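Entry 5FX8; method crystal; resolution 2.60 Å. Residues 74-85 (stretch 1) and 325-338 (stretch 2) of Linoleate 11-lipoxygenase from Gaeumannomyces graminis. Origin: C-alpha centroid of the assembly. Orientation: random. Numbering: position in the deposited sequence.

Stretch 1 74-85: PSTLGQTTFYPT
Stretch 2, residues 325-338: AYAIRPVGGAVLFN

A buried arginine can organise a loop that has no regular secondary structure, because its guanidinium offers several N-H groups to backbone carbonyls that would otherwise go unpaired. Linoleate 11-lipoxygenase gives a compact example. Residues 74-85 form an irregular loop that becomes a strand by Pro84 and Thr85; residues 325-338 enter a helix, established by Ile328, which widens into a pi-type turn over 332-336, where Phe337 N bonds to Gly332 O at 2.9 Å. Leu77 CA lies 5.5 Å from Arg329 CA and Tyr83 CA lies 8.3 Å from Tyr326 CA, so the loop and the helical segment run past each other in opposite sequence order. Together they bury 566 Å².

Arg329 covers the most surface. From helical phi/psi of -68/-48° its CA-to-CB bond points toward the loop, and the chain extends with chi1 m (-69°), chi2 t (-154°), chi3 off-well at -118° and chi4 -179°. Its NH1 donates to Thr76 O at 3.1 Å and to Thr81 O at 2.8 Å, both with N-H...O angles of 167°; these carbonyls lie at the edge of the guanidinium, near its plane. A weak bond runs from Arg329 NH2 to Phe82 O at 3.2 Å (123°). The turn between these acceptors is braced internally: Ser75 OG, with chi1 t, donates to Gly78 O at 2.8 Å and accepts from Thr80 N at 2.7 Å. Gly78 adopts 100/178°, where a CB would jam against the preceding carbonyl.

Leu77 supplies the apolar counterpart. Its backbone is left-handed (54/51°) and its CA-to-CB bond points toward the helical segment, with chi1 t (-153°) and chi2 p (71°). Leu77 CB packs 3.8 Å from Arg329 CD, while Leu77 CD1 reaches Gly333 N at 3.6 Å and Phe337 CD2 at 3.5 Å; Phe337 has chi1 m and chi2 -70°. Gly332 suits this close passage: an ideal CB there would sit 3.3 Å from Leu77 CD1 and clash with Ile328 O.

Tyr83 (-110/141°, chi1 t, chi2 85°) leaves its backbone sideways, but its end approaches the helical segment. Tyrosine suits the site by combining a ring edge for the guanidinium with a hydroxyl for a carbonyl. Tyr83 CD1 lies over one face of the guanidinium, and Arg329 NE, 3.6 Å from Tyr83 CD1, meets the tyrosine ring at its edge. Tyr83 OH donates to Tyr326 O at 2.5 Å, a short distance whose hydroxyl position is less certain. Pro84 CG rests 3.6 Å from Tyr326 CE1, the Tyr326 side chain having chi1 m and chi2 -62°.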

# COMPACT_ATOMS: atom_id res chain seq x y z
N PRO A 74 13.12 -6.03 -21.55
CA PRO A 74 11.78 -5.70 -22.04
C PRO A 74 10.87 -5.29 -20.91
O PRO A 74 11.06 -5.66 -19.75
CB PRO A 74 11.31 -7.01 -22.67
CG PRO A 74 12.55 -7.77 -22.89
CD PRO A 74 13.44 -7.45 -21.79
N SER A 75 9.86 -4.49 -21.26
CA SER A 75 8.83 -4.10 -20.34
C SER A 75 8.02 -5.31 -19.91
O SER A 75 7.60 -6.12 -20.74
CB SER A 75 7.95 -3.05 -21.01
OG SER A 75 6.87 -2.62 -20.21
N THR A 76 7.82 -5.47 -18.62
CA THR A 76 6.90 -6.45 -18.10
C THR A 76 5.73 -5.72 -17.45
O THR A 76 5.73 -4.50 -17.32
CB THR A 76 7.61 -7.38 -17.11
OG1 THR A 76 7.87 -6.67 -15.90
CG2 THR A 76 8.95 -7.86 -17.66
N LEU A 77 4.72 -6.50 -17.06
CA LEU A 77 3.47 -6.00 -16.50
C LEU A 77 2.83 -4.96 -17.41
O LEU A 77 2.48 -3.86 -16.99
CB LEU A 77 3.68 -5.42 -15.09
CG LEU A 77 2.43 -5.48 -14.18
CD1 LEU A 77 2.11 -6.91 -13.75
CD2 LEU A 77 2.55 -4.60 -12.95
N GLY A 78 2.68 -5.31 -18.67
CA GLY A 78 2.23 -4.35 -19.66
C GLY A 78 3.39 -3.80 -20.47
O GLY A 78 4.56 -4.12 -20.26
N GLN A 79 3.05 -2.95 -21.40
CA GLN A 79 4.06 -2.45 -22.31
C GLN A 79 4.27 -0.96 -22.02
O GLN A 79 3.66 -0.10 -22.66
CB GLN A 79 3.65 -2.72 -23.73
CG GLN A 79 4.76 -2.42 -24.71
CD GLN A 79 6.03 -3.21 -24.44
OE1 GLN A 79 5.99 -4.42 -24.18
NE2 GLN A 79 7.18 -2.53 -24.52
N THR A 80 5.15 -0.67 -21.08
CA THR A 80 5.52 0.72 -20.81
C THR A 80 7.03 0.90 -20.84
O THR A 80 7.60 1.36 -21.82
CB THR A 80 5.00 1.20 -19.43
OG1 THR A 80 5.73 0.57 -18.36
CG2 THR A 80 3.49 0.97 -19.26
N THR A 81 7.67 0.52 -19.76
CA THR A 81 9.01 0.93 -19.40
C THR A 81 9.91 -0.31 -19.33
O THR A 81 9.44 -1.39 -18.99
CB THR A 81 8.94 1.68 -18.06
OG1 THR A 81 8.55 3.03 -18.27
CG2 THR A 81 10.18 1.65 -17.36
N PHE A 82 11.19 -0.14 -19.64
CA PHE A 82 12.13 -1.24 -19.51
C PHE A 82 12.19 -1.70 -18.05
O PHE A 82 12.13 -0.90 -17.13
CB PHE A 82 13.53 -0.79 -19.97
CG PHE A 82 13.63 -0.42 -21.43
CD1 PHE A 82 13.05 -1.20 -22.42
CD2 PHE A 82 14.35 0.70 -21.83
CE1 PHE A 82 13.18 -0.86 -23.76
CE2 PHE A 82 14.47 1.05 -23.18
CZ PHE A 82 13.88 0.27 -24.13
N TYR A 83 12.31 -2.99 -17.86
CA TYR A 83 12.53 -3.61 -16.57
C TYR A 83 13.95 -4.16 -16.53
O TYR A 83 14.44 -4.66 -17.54
CB TYR A 83 11.52 -4.72 -16.30
CG TYR A 83 11.61 -5.32 -14.93
CD1 TYR A 83 10.94 -4.74 -13.86
CD2 TYR A 83 12.35 -6.45 -14.69
CE1 TYR A 83 11.02 -5.28 -12.62
CE2 TYR A 83 12.43 -6.98 -13.47
CZ TYR A 83 11.77 -6.40 -12.43
OH TYR A 83 11.87 -6.97 -11.19
N PRO A 84 14.65 -4.05 -15.40
CA PRO A 84 16.06 -4.42 -15.38
C PRO A 84 16.27 -5.90 -15.56
O PRO A 84 15.59 -6.72 -14.95
CB PRO A 84 16.53 -3.97 -13.99
CG PRO A 84 15.37 -3.84 -13.23
CD PRO A 84 14.28 -3.39 -14.15
N THR A 85 17.25 -6.23 -16.37
CA THR A 85 17.66 -7.61 -16.52
C THR A 85 19.17 -7.67 -16.38
O THR A 85 19.76 -6.72 -15.88
CB THR A 85 17.16 -8.17 -17.85
OG1 THR A 85 17.38 -9.57 -17.87
CG2 THR A 85 17.87 -7.51 -19.02
N ALA A 325 11.08 -1.79 -4.86
CA ALA A 325 10.21 -1.42 -5.97
C ALA A 325 10.23 -2.47 -7.07
O ALA A 325 9.24 -2.63 -7.78
CB ALA A 325 10.58 -0.06 -6.56
N TYR A 326 11.32 -3.19 -7.22
CA TYR A 326 11.47 -4.11 -8.33
C TYR A 326 10.74 -5.42 -8.13
O TYR A 326 10.83 -6.31 -8.97
CB TYR A 326 12.93 -4.35 -8.59
CG TYR A 326 13.60 -3.15 -9.17
CD1 TYR A 326 13.20 -2.66 -10.39
CD2 TYR A 326 14.62 -2.52 -8.51
CE1 TYR A 326 13.80 -1.60 -10.94
CE2 TYR A 326 15.23 -1.45 -9.04
CZ TYR A 326 14.82 -0.99 -10.27
OH TYR A 326 15.42 0.09 -10.85
N ALA A 327 10.02 -5.53 -7.03
CA ALA A 327 9.16 -6.66 -6.78
C ALA A 327 7.80 -6.53 -7.43
O ALA A 327 7.18 -7.54 -7.74
CB ALA A 327 9.00 -6.86 -5.28
N ILE A 328 7.33 -5.31 -7.71
CA ILE A 328 5.91 -5.14 -8.04
C ILE A 328 5.59 -5.75 -9.40
O ILE A 328 4.54 -6.39 -9.55
CB ILE A 328 5.50 -3.66 -7.96
CG1 ILE A 328 5.82 -3.09 -6.57
CG2 ILE A 328 4.01 -3.50 -8.19
CD1 ILE A 328 5.19 -3.82 -5.45
N ARG A 329 6.45 -5.59 -10.40
CA ARG A 329 6.15 -6.22 -11.68
C ARG A 329 6.23 -7.76 -11.62
O ARG A 329 5.28 -8.42 -12.10
CB ARG A 329 7.05 -5.62 -12.77
CG ARG A 329 6.69 -4.18 -13.06
CD ARG A 329 7.06 -3.74 -14.48
NE ARG A 329 8.04 -2.65 -14.51
CZ ARG A 329 8.50 -2.08 -15.61
NH1 ARG A 329 8.09 -2.48 -16.80
NH2 ARG A 329 9.38 -1.11 -15.53
N PRO A 330 7.26 -8.39 -11.06
CA PRO A 330 7.25 -9.85 -10.98
C PRO A 330 6.11 -10.44 -10.16
O PRO A 330 5.51 -11.46 -10.55
CB PRO A 330 8.60 -10.16 -10.32
CG PRO A 330 9.39 -9.03 -10.57
CD PRO A 330 8.54 -7.84 -10.61
N VAL A 331 5.83 -9.85 -9.00
CA VAL A 331 4.80 -10.38 -8.12
C VAL A 331 3.44 -10.18 -8.77
O VAL A 331 2.61 -11.10 -8.80
CB VAL A 331 4.88 -9.71 -6.74
CG1 VAL A 331 3.67 -10.03 -5.88
CG2 VAL A 331 6.15 -10.14 -6.03
N GLY A 332 3.21 -9.00 -9.33
CA GLY A 332 1.96 -8.73 -10.00
C GLY A 332 1.73 -9.65 -11.18
O GLY A 332 0.63 -10.14 -11.40
N GLY A 333 2.78 -9.91 -11.96
CA GLY A 333 2.65 -10.84 -13.06
C GLY A 333 2.39 -12.27 -12.62
O GLY A 333 1.76 -13.03 -13.35
N ALA A 334 2.87 -12.65 -11.44
CA ALA A 334 2.74 -14.04 -11.05
C ALA A 334 1.45 -14.34 -10.31
O ALA A 334 0.96 -15.47 -10.38
CB ALA A 334 3.94 -14.46 -10.18
N VAL A 335 0.87 -13.38 -9.60
CA VAL A 335 -0.34 -13.68 -8.84
C VAL A 335 -1.47 -12.73 -9.11
O VAL A 335 -2.63 -13.05 -8.80
CB VAL A 335 -0.07 -13.75 -7.32
CG1 VAL A 335 0.96 -14.80 -7.01
CG2 VAL A 335 0.38 -12.44 -6.81
N LEU A 336 -1.24 -11.57 -9.69
CA LEU A 336 -2.33 -10.62 -9.83
C LEU A 336 -2.95 -10.65 -11.22
O LEU A 336 -4.16 -10.82 -11.36
CB LEU A 336 -1.82 -9.21 -9.50
CG LEU A 336 -2.83 -8.07 -9.48
CD1 LEU A 336 -4.01 -8.49 -8.65
CD2 LEU A 336 -2.17 -6.85 -8.91
N PHE A 337 -2.13 -10.51 -12.25
CA PHE A 337 -2.63 -10.40 -13.62
C PHE A 337 -2.40 -11.66 -14.43
O PHE A 337 -2.53 -11.62 -15.65
CB PHE A 337 -2.01 -9.18 -14.31
CG PHE A 337 -2.29 -7.90 -13.63
CD1 PHE A 337 -3.56 -7.37 -13.64
CD2 PHE A 337 -1.30 -7.22 -12.95
CE1 PHE A 337 -3.83 -6.19 -12.99
CE2 PHE A 337 -1.56 -6.04 -12.31
CZ PHE A 337 -2.82 -5.52 -12.33
N ASN A 338 -2.08 -12.78 -13.78
CA ASN A 338 -2.01 -14.07 -14.43
C ASN A 338 -3.41 -14.61 -14.70
O ASN A 338 -4.39 -14.20 -14.07
CB ASN A 338 -1.24 -15.05 -13.57
CG ASN A 338 -1.86 -15.23 -12.21
OD1 ASN A 338 -1.92 -14.30 -11.43
ND2 ASN A 338 -2.34 -16.44 -11.93